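Local coordinates for protein maltose operon transcriptional repressor (Staphylococcus aureus subsp. aureus Mu50, PDB 3HCW) that probably represses transcription of the maltose operon as a LacI-type regulator whose C-terminal effector-binding part resembles periplasmic sugar-binding proteins, at residues 32-37 / 252-257; 121-126 / 151-156; 129-134 / 160-165. All blocks are in the same frame, centred on the assembly; numbering follows the deposited sequence. Where two conformers were deposited one is given.

Interaction 1: 32-37 / 252-257; sequences LGISET and QQAGSA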
ATOM      1  N   LEU A  32     -11.870   2.739   1.730  1.00 32.35           N
ATOM      2  CA  LEU A  32     -12.055   3.029   3.167  1.00 32.29           C
ATOM      3  C   LEU A  32     -13.026   4.197   3.412  1.00 38.61           C
ATOM      4  O   LEU A  32     -13.915   4.117   4.274  1.00 43.74           O
ATOM      5  CB  LEU A  32     -10.707   3.314   3.849  1.00 29.48           C
ATOM      6  CG  LEU A  32     -10.696   3.580   5.360  1.00 38.81           C
ATOM      7  CD1 LEU A  32     -11.018   2.322   6.153  1.00 47.69           C
ATOM      8  CD2 LEU A  32      -9.361   4.134   5.796  1.00 38.71           C
ATOM      9  N   GLY A  33     -12.853   5.274   2.650  1.00 34.55           N
ATOM     10  CA  GLY A  33     -13.761   6.406   2.695  1.00 26.68           C
ATOM     11  C   GLY A  33     -15.194   6.001   2.391  1.00 36.36           C
ATOM     12  O   GLY A  33     -16.109   6.350   3.146  1.00 34.94           O
ATOM     13  N   ILE A  34     -15.396   5.253   1.300  1.00 27.27           N
ATOM     14  CA  ILE A  34     -16.738   4.782   0.953  1.00 30.11           C
ATOM     15  C   ILE A  34     -17.335   3.869   2.030  1.00 29.26           C
ATOM     16  O   ILE A  34     -18.453   4.096   2.487  1.00 35.24           O
ATOM     17  CB  ILE A  34     -16.766   4.023  -0.391  1.00 35.03           C
ATOM     18  CG1 ILE A  34     -16.450   4.966  -1.545  1.00 26.91           C
ATOM     19  CG2 ILE A  34     -18.154   3.354  -0.605  1.00 26.87           C
ATOM     20  CD1 ILE A  34     -15.774   4.310  -2.691  1.00 23.04           C
ATOM     21  N   SER A  35     -16.564   2.865   2.444  1.00 31.94           N
ATOM     22  CA  SER A  35     -17.082   1.801   3.304  0.50 35.74           C
ATOM     23  C   SER A  35     -17.464   2.281   4.700  1.00 37.23           C
ATOM     24  O   SER A  35     -18.527   1.932   5.191  1.00 38.35           O
ATOM     25  CB  SER A  35     -16.101   0.631   3.388  0.50 37.42           C
ATOM     26  OG  SER A  35     -14.833   1.074   3.823  0.50 35.68           O
ATOM     27  N   GLU A  36     -16.609   3.087   5.329  1.00 41.33           N
ATOM     28  CA  GLU A  36     -16.904   3.573   6.676  1.00 45.36           C
ATOM     29  C   GLU A  36     -18.163   4.452   6.709  1.00 47.58           C
ATOM     30  O   GLU A  36     -18.946   4.359   7.643  1.00 56.98           O
ATOM     31  CB  GLU A  36     -15.689   4.259   7.323  1.00 42.43           C
ATOM     32  CG  GLU A  36     -15.398   5.688   6.880  1.00 46.93           C
ATOM     33  CD  GLU A  36     -13.941   6.083   7.079  1.00 55.38           C
ATOM     34  OE1 GLU A  36     -13.400   6.826   6.228  1.00 56.90           O
ATOM     35  OE2 GLU A  36     -13.333   5.643   8.078  1.00 62.76           O
ATOM     36  N   THR A  37     -18.366   5.258   5.668  1.00 52.56           N
ATOM     37  CA  THR A  37     -19.560   6.095   5.529  1.00 45.36           C
ATOM     38  C   THR A  37     -20.807   5.228   5.344  1.00 50.57           C
ATOM     39  O   THR A  37     -21.782   5.375   6.079  1.00 55.03           O
ATOM     40  CB  THR A  37     -19.387   7.092   4.365  1.00 43.44           C
ATOM     41  OG1 THR A  37     -18.383   8.047   4.727  1.00 42.64           O
ATOM     42  CG2 THR A  37     -20.708   7.830   4.013  1.00 31.23           C
ATOM     43  N   GLN A 252     -15.585   9.252   1.115  1.00 36.41           N
ATOM     44  CA  GLN A 252     -16.640   9.655   2.045  1.00 38.85           C
ATOM     45  C   GLN A 252     -17.732  10.434   1.320  1.00 31.15           C
ATOM     46  O   GLN A 252     -18.909  10.188   1.548  1.00 33.14           O
ATOM     47  CB  GLN A 252     -16.078  10.477   3.209  1.00 31.47           C
ATOM     48  CG  GLN A 252     -15.278   9.655   4.207  1.00 44.81           C
ATOM     49  CD  GLN A 252     -14.557  10.512   5.243  1.00 47.70           C
ATOM     50  OE1 GLN A 252     -14.575  11.741   5.179  1.00 48.78           O
ATOM     51  NE2 GLN A 252     -13.920   9.856   6.208  1.00 47.48           N
ATOM     52  N   GLN A 253     -17.330  11.352   0.441  1.00 30.47           N
ATOM     53  CA  GLN A 253     -18.275  12.158  -0.348  1.00 33.41           C
ATOM     54  C   GLN A 253     -19.098  11.312  -1.333  1.00 33.22           C
ATOM     55  O   GLN A 253     -20.286  11.557  -1.521  1.00 32.23           O
ATOM     56  CB  GLN A 253     -17.533  13.258  -1.103  1.00 33.49           C
ATOM     57  CG  GLN A 253     -16.918  14.344  -0.218  1.00 50.31           C
ATOM     58  CD  GLN A 253     -17.954  15.269   0.392  1.00 60.63           C
ATOM     59  OE1 GLN A 253     -18.829  15.791  -0.306  1.00 51.79           O
ATOM     60  NE2 GLN A 253     -17.859  15.480   1.698  1.00 65.00           N
ATOM     61  N   ALA A 254     -18.466  10.310  -1.943  1.00 32.75           N
ATOM     62  CA  ALA A 254     -19.165   9.401  -2.851  1.00 42.33           C
ATOM     63  C   ALA A 254     -20.162   8.538  -2.092  1.00 41.05           C
ATOM     64  O   ALA A 254     -21.268   8.284  -2.582  1.00 39.21           O
ATOM     65  CB  ALA A 254     -18.178   8.529  -3.602  1.00 36.83           C
ATOM     66  N   GLY A 255     -19.751   8.100  -0.897  1.00 36.28           N
ATOM     67  CA  GLY A 255     -20.597   7.327   0.017  1.00 39.98           C
ATOM     68  C   GLY A 255     -21.820   8.099   0.475  1.00 33.83           C
ATOM     69  O   GLY A 255     -22.938   7.581   0.449  1.00 38.36           O
ATOM     70  N   SER A 256     -21.605   9.347   0.882  1.00 37.46           N
ATOM     71  CA  SER A 256     -22.703  10.252   1.239  1.00 35.44           C
ATOM     72  C   SER A 256     -23.666  10.519   0.086  1.00 30.25           C
ATOM     73  O   SER A 256     -24.880  10.471   0.283  1.00 35.56           O
ATOM     74  CB  SER A 256     -22.149  11.565   1.774  1.00 31.97           C
ATOM     75  OG  SER A 256     -21.495  11.338   3.010  1.00 59.13           O
ATOM     76  N   ALA A 257     -23.118  10.785  -1.106  1.00 29.23           N
ATOM     77  CA  ALA A 257     -23.920  11.071  -2.306  1.00 33.65           C
ATOM     78  C   ALA A 257     -24.857   9.926  -2.675  1.00 37.04           C
ATOM     79  O   ALA A 257     -26.031  10.154  -2.926  1.00 39.42           O
ATOM     80  CB  ALA A 257     -23.029  11.405  -3.496  1.00 27.75           C
TER

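Interaction 2: 121-126 / 151-156; sequences NLTRHV and QGFETV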
ATOM      1  N   ASN A 121      -0.760  23.537 -10.295  1.00 23.33           N
ATOM      2  CA  ASN A 121      -0.120  23.865  -9.030  1.00 33.05           C
ATOM      3  C   ASN A 121       1.231  23.179  -8.879  1.00 34.07           C
ATOM      4  O   ASN A 121       2.205  23.806  -8.450  1.00 36.79           O
ATOM      5  CB  ASN A 121      -1.015  23.483  -7.846  1.00 20.77           C
ATOM      6  CG  ASN A 121      -2.213  24.369  -7.722  1.00 29.13           C
ATOM      7  OD1 ASN A 121      -2.219  25.481  -8.230  1.00 33.19           O
ATOM      8  ND2 ASN A 121      -3.254  23.878  -7.050  1.00 34.90           N
ATOM      9  N   LEU A 122       1.282  21.892  -9.222  1.00 29.58           N
ATOM     10  CA  LEU A 122       2.525  21.133  -9.128  1.00 18.05           C
ATOM     11  C   LEU A 122       3.540  21.623 -10.149  1.00 32.38           C
ATOM     12  O   LEU A 122       4.705  21.855  -9.790  1.00 27.24           O
ATOM     13  CB  LEU A 122       2.280  19.628  -9.289  1.00 21.73           C
ATOM     14  CG  LEU A 122       3.451  18.671  -9.036  1.00 27.22           C
ATOM     15  CD1 LEU A 122       3.712  18.542  -7.550  1.00 27.19           C
ATOM     16  CD2 LEU A 122       3.158  17.293  -9.637  1.00 21.89           C
ATOM     17  N   THR A 123       3.093  21.797 -11.399  1.00 24.19           N
ATOM     18  CA  THR A 123       3.983  22.234 -12.475  1.00 27.72           C
ATOM     19  C   THR A 123       4.539  23.631 -12.170  1.00 28.28           C
ATOM     20  O   THR A 123       5.709  23.876 -12.393  1.00 29.47           O
ATOM     21  CB  THR A 123       3.303  22.222 -13.894  1.00 30.88           C
ATOM     22  OG1 THR A 123       2.645  20.964 -14.128  1.00 34.90           O
ATOM     23  CG2 THR A 123       4.339  22.437 -14.993  1.00 20.50           C
ATOM     24  N   ARG A 124       3.698  24.532 -11.663  1.00 32.35           N
ATOM     25  CA  ARG A 124       4.136  25.886 -11.275  1.00 34.87           C
ATOM     26  C   ARG A 124       5.229  25.852 -10.215  1.00 33.26           C
ATOM     27  O   ARG A 124       6.227  26.559 -10.335  1.00 35.46           O
ATOM     28  CB  ARG A 124       2.960  26.727 -10.750  1.00 37.88           C
ATOM     29  CG  ARG A 124       2.511  27.856 -11.661  1.00 58.20           C
ATOM     30  CD  ARG A 124       3.537  28.989 -11.692  1.00 77.11           C
ATOM     31  NE  ARG A 124       3.330  29.992 -10.648  1.00 84.41           N
ATOM     32  CZ  ARG A 124       4.179  30.981 -10.367  1.00 91.70           C
ATOM     33  NH1 ARG A 124       5.317  31.112 -11.041  1.00 88.30           N
ATOM     34  NH2 ARG A 124       3.896  31.843  -9.399  1.00 98.53           N
ATOM     35  N   HIS A 125       5.029  25.022  -9.195  1.00 36.83           N
ATOM     36  CA  HIS A 125       5.984  24.885  -8.084  1.00 42.23           C
ATOM     37  C   HIS A 125       7.392  24.490  -8.520  1.00 44.02           C
ATOM     38  O   HIS A 125       8.382  25.065  -8.022  1.00 37.24           O
ATOM     39  CB  HIS A 125       5.469  23.894  -7.037  1.00 39.53           C
ATOM     40  CG  HIS A 125       6.528  23.409  -6.099  1.00 36.99           C
ATOM     41  ND1 HIS A 125       7.034  24.189  -5.082  1.00 39.01           N
ATOM     42  CD2 HIS A 125       7.190  22.229  -6.032  1.00 33.13           C
ATOM     43  CE1 HIS A 125       7.956  23.512  -4.425  1.00 35.79           C
ATOM     44  NE2 HIS A 125       8.074  22.320  -4.984  1.00 42.26           N
ATOM     45  N   VAL A 126       7.490  23.520  -9.437  1.00 36.28           N
ATOM     46  CA  VAL A 126       8.809  23.103  -9.928  1.00 36.74           C
ATOM     47  C   VAL A 126       9.485  24.216 -10.725  1.00 31.06           C
ATOM     48  O   VAL A 126      10.703  24.393 -10.633  1.00 36.45           O
ATOM     49  CB  VAL A 126       8.827  21.712 -10.662  1.00 40.74           C
ATOM     50  CG1 VAL A 126       8.210  20.644  -9.788  1.00 46.38           C
ATOM     51  CG2 VAL A 126       8.128  21.751 -12.006  1.00 37.76           C
ATOM     52  N   GLN A 151      -2.904  18.029 -19.502  1.00 30.47           N
ATOM     53  CA  GLN A 151      -3.349  19.376 -19.890  1.00 28.94           C
ATOM     54  C   GLN A 151      -2.856  20.502 -18.950  1.00 34.63           C
ATOM     55  O   GLN A 151      -2.406  21.547 -19.414  1.00 36.57           O
ATOM     56  CB  GLN A 151      -4.874  19.430 -20.026  1.00 28.15           C
ATOM     57  CG  GLN A 151      -5.431  20.786 -20.509  1.00 30.28           C
ATOM     58  CD  GLN A 151      -4.852  21.219 -21.844  1.00 48.06           C
ATOM     59  OE1 GLN A 151      -5.177  20.649 -22.890  1.00 52.56           O
ATOM     60  NE2 GLN A 151      -3.987  22.237 -21.818  1.00 43.17           N
ATOM     61  N   GLY A 152      -2.930  20.282 -17.641  1.00 27.83           N
ATOM     62  CA  GLY A 152      -2.465  21.278 -16.680  1.00 33.04           C
ATOM     63  C   GLY A 152      -0.963  21.486 -16.745  1.00 33.59           C
ATOM     64  O   GLY A 152      -0.464  22.594 -16.537  1.00 30.78           O
ATOM     65  N   PHE A 153      -0.246  20.405 -17.039  1.00 32.26           N
ATOM     66  CA  PHE A 153       1.206  20.414 -17.137  1.00 33.59           C
ATOM     67  C   PHE A 153       1.651  21.214 -18.358  1.00 40.95           C
ATOM     68  O   PHE A 153       2.512  22.101 -18.254  1.00 38.68           O
ATOM     69  CB  PHE A 153       1.705  18.962 -17.229  1.00 29.81           C
ATOM     70  CG  PHE A 153       3.147  18.819 -17.642  1.00 36.36           C
ATOM     71  CD1 PHE A 153       4.165  18.938 -16.703  1.00 25.96           C
ATOM     72  CD2 PHE A 153       3.482  18.524 -18.968  1.00 21.69           C
ATOM     73  CE1 PHE A 153       5.502  18.782 -17.081  1.00 27.35           C
ATOM     74  CE2 PHE A 153       4.797  18.370 -19.349  1.00 24.13           C
ATOM     75  CZ  PHE A 153       5.810  18.491 -18.403  1.00 36.98           C
ATOM     76  N   GLU A 154       1.066  20.866 -19.506  1.00 27.20           N
ATOM     77  CA  GLU A 154       1.338  21.503 -20.786  1.00 33.80           C
ATOM     78  C   GLU A 154       0.998  22.990 -20.776  1.00 33.28           C
ATOM     79  O   GLU A 154       1.661  23.779 -21.441  1.00 37.80           O
ATOM     80  CB  GLU A 154       0.520  20.827 -21.894  1.00 32.93           C
ATOM     81  CG  GLU A 154       0.991  19.446 -22.310  1.00 34.72           C
ATOM     82  CD  GLU A 154       0.262  18.953 -23.555  1.00 44.24           C
ATOM     83  OE1 GLU A 154      -0.984  19.013 -23.577  1.00 51.68           O
ATOM     84  OE2 GLU A 154       0.928  18.520 -24.517  1.00 50.12           O
ATOM     85  N   THR A 155      -0.057  23.362 -20.053  1.00 31.05           N
ATOM     86  CA  THR A 155      -0.473  24.764 -19.977  1.00 33.91           C
ATOM     87  C   THR A 155       0.509  25.632 -19.187  1.00 34.79           C
ATOM     88  O   THR A 155       0.869  26.703 -19.662  1.00 41.98           O
ATOM     89  CB  THR A 155      -1.905  24.918 -19.430  1.00 31.08           C
ATOM     90  OG1 THR A 155      -2.826  24.290 -20.326  1.00 36.40           O
ATOM     91  CG2 THR A 155      -2.288  26.379 -19.317  1.00 39.43           C
ATOM     92  N   VAL A 156       0.969  25.173 -18.020  1.00 33.83           N
ATOM     93  CA  VAL A 156       1.933  25.964 -17.227  1.00 40.09           C
ATOM     94  C   VAL A 156       3.300  26.012 -17.916  1.00 41.21           C
ATOM     95  O   VAL A 156       3.959  27.059 -17.954  1.00 34.44           O
ATOM     96  CB  VAL A 156       2.047  25.466 -15.770  1.00 40.09           C
ATOM     97  CG1 VAL A 156       3.190  26.139 -15.033  1.00 33.27           C
ATOM     98  CG2 VAL A 156       0.781  25.756 -15.045  1.00 36.87           C
TER

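Interaction 3: 129-134 / 160-165; sequences QGVDEL and FNLDYQ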
ATOM      1  N   GLN A 129      11.136  26.763  -8.516  1.00 43.20           N
ATOM      2  CA  GLN A 129      12.458  26.349  -8.032  1.00 42.90           C
ATOM      3  C   GLN A 129      13.552  26.624  -9.069  1.00 43.89           C
ATOM      4  O   GLN A 129      14.730  26.691  -8.729  1.00 42.69           O
ATOM      5  CB  GLN A 129      12.467  24.868  -7.644  1.00 41.59           C
ATOM      6  CG  GLN A 129      11.379  24.459  -6.668  1.00 36.02           C
ATOM      7  CD  GLN A 129      11.204  25.446  -5.535  1.00 39.22           C
ATOM      8  OE1 GLN A 129      10.192  26.141  -5.463  1.00 40.41           O
ATOM      9  NE2 GLN A 129      12.190  25.519  -4.649  1.00 54.44           N
ATOM     10  N   GLY A 130      13.149  26.778 -10.329  1.00 44.70           N
ATOM     11  CA  GLY A 130      14.074  27.070 -11.419  1.00 45.28           C
ATOM     12  C   GLY A 130      14.360  25.850 -12.268  1.00 47.39           C
ATOM     13  O   GLY A 130      15.178  25.016 -11.897  1.00 53.76           O
ATOM     14  N   VAL A 131      13.673  25.736 -13.404  1.00 47.88           N
ATOM     15  CA  VAL A 131      13.921  24.637 -14.339  1.00 53.02           C
ATOM     16  C   VAL A 131      13.988  25.124 -15.771  1.00 52.35           C
ATOM     17  O   VAL A 131      13.396  26.143 -16.121  1.00 62.14           O
ATOM     18  CB  VAL A 131      12.844  23.513 -14.275  1.00 60.03           C
ATOM     19  CG1 VAL A 131      13.109  22.581 -13.132  1.00 56.77           C
ATOM     20  CG2 VAL A 131      11.447  24.086 -14.206  1.00 63.77           C
ATOM     21  N   ASP A 132      14.699  24.374 -16.600  1.00 47.79           N
ATOM     22  CA  ASP A 132      14.786  24.684 -18.012  1.00 53.90           C
ATOM     23  C   ASP A 132      13.849  23.796 -18.815  1.00 52.48           C
ATOM     24  O   ASP A 132      13.140  24.281 -19.693  1.00 54.68           O
ATOM     25  CB  ASP A 132      16.233  24.546 -18.500  1.00 60.57           C
ATOM     26  CG  ASP A 132      17.182  25.508 -17.791  1.00 68.60           C
ATOM     27  OD1 ASP A 132      18.104  25.030 -17.098  1.00 72.83           O
ATOM     28  OD2 ASP A 132      16.997  26.741 -17.914  1.00 72.48           O
ATOM     29  N   GLU A 133      13.833  22.507 -18.485  1.00 49.25           N
ATOM     30  CA  GLU A 133      13.094  21.511 -19.245  1.00 48.87           C
ATOM     31  C   GLU A 133      12.242  20.620 -18.328  1.00 46.24           C
ATOM     32  O   GLU A 133      12.657  20.284 -17.227  1.00 49.26           O
ATOM     33  CB  GLU A 133      14.075  20.680 -20.078  1.00 57.65           C
ATOM     34  CG  GLU A 133      13.506  20.111 -21.380  1.00 74.71           C
ATOM     35  CD  GLU A 133      13.256  18.606 -21.328  1.00 91.57           C
ATOM     36  OE1 GLU A 133      14.189  17.850 -20.968  1.00 97.01           O
ATOM     37  OE2 GLU A 133      12.131  18.176 -21.669  1.00 91.24           O
ATOM     38  N   LEU A 134      11.048  20.257 -18.794  1.00 41.51           N
ATOM     39  CA  LEU A 134      10.110  19.437 -18.020  1.00 39.70           C
ATOM     40  C   LEU A 134       9.733  18.139 -18.737  1.00 36.81           C
ATOM     41  O   LEU A 134       9.607  18.108 -19.964  1.00 37.07           O
ATOM     42  CB  LEU A 134       8.841  20.234 -17.708  1.00 31.35           C
ATOM     43  CG  LEU A 134       8.965  21.541 -16.918  1.00 41.25           C
ATOM     44  CD1 LEU A 134       7.760  22.438 -17.129  1.00 35.60           C
ATOM     45  CD2 LEU A 134       9.164  21.253 -15.445  1.00 43.47           C
ATOM     46  N   PHE A 160       5.014  29.562 -19.372  1.00 33.79           N
ATOM     47  CA  PHE A 160       6.340  30.048 -19.020  1.00 39.51           C
ATOM     48  C   PHE A 160       7.359  29.780 -20.131  1.00 44.65           C
ATOM     49  O   PHE A 160       8.575  29.965 -19.935  1.00 34.23           O
ATOM     50  CB  PHE A 160       6.772  29.485 -17.664  1.00 30.05           C
ATOM     51  CG  PHE A 160       6.025  30.097 -16.497  1.00 43.32           C
ATOM     52  CD1 PHE A 160       6.625  31.087 -15.711  1.00 40.82           C
ATOM     53  CD2 PHE A 160       4.724  29.698 -16.192  1.00 36.73           C
ATOM     54  CE1 PHE A 160       5.948  31.658 -14.636  1.00 31.74           C
ATOM     55  CE2 PHE A 160       4.030  30.268 -15.120  1.00 48.15           C
ATOM     56  CZ  PHE A 160       4.644  31.250 -14.338  1.00 35.14           C
ATOM     57  N   ASN A 161       6.832  29.389 -21.302  1.00 38.93           N
ATOM     58  CA  ASN A 161       7.616  29.118 -22.526  1.00 48.92           C
ATOM     59  C   ASN A 161       8.799  28.173 -22.285  1.00 48.38           C
ATOM     60  O   ASN A 161       9.940  28.458 -22.665  1.00 52.40           O
ATOM     61  CB  ASN A 161       8.068  30.433 -23.192  1.00 55.90           C
ATOM     62  CG  ASN A 161       8.380  30.273 -24.674  1.00 63.97           C
ATOM     63  OD1 ASN A 161       9.537  30.361 -25.084  1.00 62.93           O
ATOM     64  ND2 ASN A 161       7.350  30.043 -25.484  1.00 59.67           N
ATOM     65  N   LEU A 162       8.510  27.061 -21.616  1.00 47.10           N
ATOM     66  CA  LEU A 162       9.512  26.043 -21.303  1.00 48.40           C
ATOM     67  C   LEU A 162       9.416  24.853 -22.247  1.00 47.55           C
ATOM     68  O   LEU A 162       8.338  24.545 -22.769  1.00 41.54           O
ATOM     69  CB  LEU A 162       9.369  25.576 -19.851  1.00 46.82           C
ATOM     70  CG  LEU A 162      10.384  26.080 -18.813  1.00 56.06           C
ATOM     71  CD1 LEU A 162      10.515  27.597 -18.779  1.00 63.02           C
ATOM     72  CD2 LEU A 162      10.026  25.567 -17.445  1.00 50.40           C
ATOM     73  N   ASP A 163      10.555  24.201 -22.471  1.00 43.49           N
ATOM     74  CA  ASP A 163      10.593  22.983 -23.260  1.00 46.09           C
ATOM     75  C   ASP A 163      10.103  21.836 -22.406  1.00 48.29           C
ATOM     76  O   ASP A 163      10.443  21.736 -21.224  1.00 49.86           O
ATOM     77  CB  ASP A 163      12.004  22.696 -23.767  1.00 47.23           C
ATOM     78  CG  ASP A 163      12.465  23.704 -24.809  1.00 65.25           C
ATOM     79  OD1 ASP A 163      13.668  24.039 -24.815  1.00 80.82           O
ATOM     80  OD2 ASP A 163      11.627  24.166 -25.616  1.00 77.07           O
ATOM     81  N   TYR A 164       9.283  20.984 -23.008  1.00 41.84           N
ATOM     82  CA  TYR A 164       8.739  19.832 -22.313  1.00 44.09           C
ATOM     83  C   TYR A 164       8.498  18.662 -23.253  1.00 45.12           C
ATOM     84  O   TYR A 164       8.353  18.854 -24.462  1.00 34.82           O
ATOM     85  CB  TYR A 164       7.447  20.194 -21.572  1.00 34.19           C
ATOM     86  CG  TYR A 164       6.253  20.520 -22.452  1.00 36.78           C
ATOM     87  CD1 TYR A 164       5.383  19.512 -22.896  1.00 45.53           C
ATOM     88  CD2 TYR A 164       5.974  21.834 -22.821  1.00 35.91           C
ATOM     89  CE1 TYR A 164       4.287  19.807 -23.696  1.00 27.09           C
ATOM     90  CE2 TYR A 164       4.867  22.143 -23.618  1.00 37.00           C
ATOM     91  CZ  TYR A 164       4.029  21.124 -24.047  1.00 39.07           C
ATOM     92  OH  TYR A 164       2.929  21.420 -24.830  1.00 43.09           O
ATOM     93  N   GLN A 165       8.428  17.465 -22.670  1.00 41.10           N
ATOM     94  CA  GLN A 165       8.034  16.261 -23.379  1.00 35.62           C
ATOM     95  C   GLN A 165       7.071  15.395 -22.546  1.00 38.02           C
ATOM     96  O   GLN A 165       7.051  15.482 -21.319  1.00 39.61           O
ATOM     97  CB  GLN A 165       9.277  15.472 -23.783  1.00 29.75           C
ATOM     98  CG  GLN A 165      10.074  14.920 -22.624  1.00 33.77           C
ATOM     99  CD  GLN A 165      11.220  14.049 -23.061  1.00 35.77           C
ATOM    100  OE1 GLN A 165      12.385  14.394 -22.857  1.00 50.49           O
ATOM    101  NE2 GLN A 165      10.904  12.907 -23.663  1.00 40.39           N
TER
HETATM  102  O   HOH W   1      13.033  25.548 -21.956  1.00 41.74           O

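Interaction 1: 32-37 / 252-257
G33 and G255 let two helices pack closely, with segment axes 7.3 Å apart at a crossing angle of -40°; the place a CB would take at G33 is already filled by Q252 N. Here backbone lies directly against backbone: the carbonyl carbon of G33 is 3.5 Å from Q252 N, and Q252 CA makes a long, bent CA-H...O contact with G33 O. One turn on, the bare surface of G255 receives T37. The methyl of T37, anti to its own backbone N, sits 3.7 Å from G255 C and just as close to S256 OG, while T37 OG1 rests 3.5 Å from Q252 CG and makes a weak hydrogen bond back to G33 O. In the periplasmic-binding-protein-like fold, helices 25-39 and 247-263 lie side by side on the sheet of the subdomain that contains strand 9-13, although 214 residues separate the two segments. I34 and A254 face that sheet, meeting loosely and both touching I73. At the other border Q252, its chain extended, crosses E36 obliquely and donates NE2 to E36 OE1 at 3.1 Å in a nearly straight bond (165°). E36 OE1 lies close to the Q252 amide plane, but NE2 meets it from above the carboxylate, 57° out of that plane. R248 forms a salt bridge with E36 OE2, and so probably keeps the carboxylate ionised. On Q252 O, two donors converge: S256 N and S256 OG.

Interaction 2: 121-126 / 151-156
Neighbouring helices on one face of the parallel part of the sheet meet here, as in the alpha/beta subdomains of periplasmic-binding-protein-like folds: helix 115-129 leads into strand 133-139, which leads into helix 144-159. The two segments run in broadly the same direction, crossing at -37° with axes 8.6 Å apart, a spacing that leaves room for side chains between the backbones. The tight part centres on T123, which points toward the other helix. Its OG1, anti to the carbonyl carbon, lies 3.4 Å from F153 CA and reaches the edge of the F153 ring near the ring plane, 3.6 Å from CD1. This hydroxyl also hydrogen-bonds to S119 O one turn back, so its polar character is met within its own helix. The T123 methyl, anti to the backbone N, lies between the F153 and V156 side chains, 3.9 Å from V156 CG1, the threonine and valine branches sliding past each other in opposite directions. Deeper down, the F153 ring meets that of F136 and, together with T123, presses on L134 of the underlying strand. Toward solvent the contact loosens. R124 contributes little beyond its aliphatic base; its chain bends at chi2 and chi3, and in the model its guanidinium pairs with E128, though the side chain is poorly ordered. Q151 and T155 lie well clear of helix 115-129 and bond to each other, NE2 to OG1. Where R124 does touch, its CG crosses V156 at about a right angle and lies 3.8 Å from CG1, the branch anti to the valine backbone N.

Interaction 3: 129-134 / 160-165
E133 and D163 leave the sheet on the same face, their carboxylate planes 44° apart, while the Y164 ring rises from the opposite face beside L134 and leans away from strand 133-139 toward E154 and A157. This is where two parallel strands of a beta-alpha-beta unit begin, joined through helix 144-159, with 163-169 the outermost strand of the sheet within this chain. Two bonds lie in the planes of their carbonyls: L134 N to D163 O at 2.9 Å and Q165 N to L134 O at 3.0 Å. The E133 chain bends at chi2, bringing OE2 back over the neighbouring strand near Y164 CA and 3.0 Å from L134 O, two acceptors with no bond between them. E133 and D163 touch through carbon, CG to CB, with OE2 and OD1 6.8 Å apart, and E133 OE1 accepts from Q194 NE2. Before the strands pair, L162 CD2 packs 3.8 Å from V131 CG2 and also against L134 CD1. N161, with positive phi, closes helix 144-159 as the C-prime residue of a Schellman motif. Just ahead of the ladder a water replaces a direct bond, donating to D132 O at 2.6 Å and accepting from D163 N at 2.9 Å.

Interactions 2 and 3 belong to one subdomain and adjoin, with centres about 10 Å apart; interaction 1 lies across the chain's centre, about 30 Å from interaction 2 between centres. L134 ties the neighbouring pair together: its backbone makes both ladder bonds of interaction 3, while its side chain meets F153 and V126 beneath the helices of interaction 2. Interactions 1 and 2 are both buried helix pairs at similar angles, yet the first relies on glycines and a polar glutamine-glutamate bond, the second on threonine, valine and phenylalanine. Interaction 3, partly buried at an outer strand, depends on backbone bonds, a bridging water and a small apolar cluster around L162, with E133 and D163 leaving the sheet on one face.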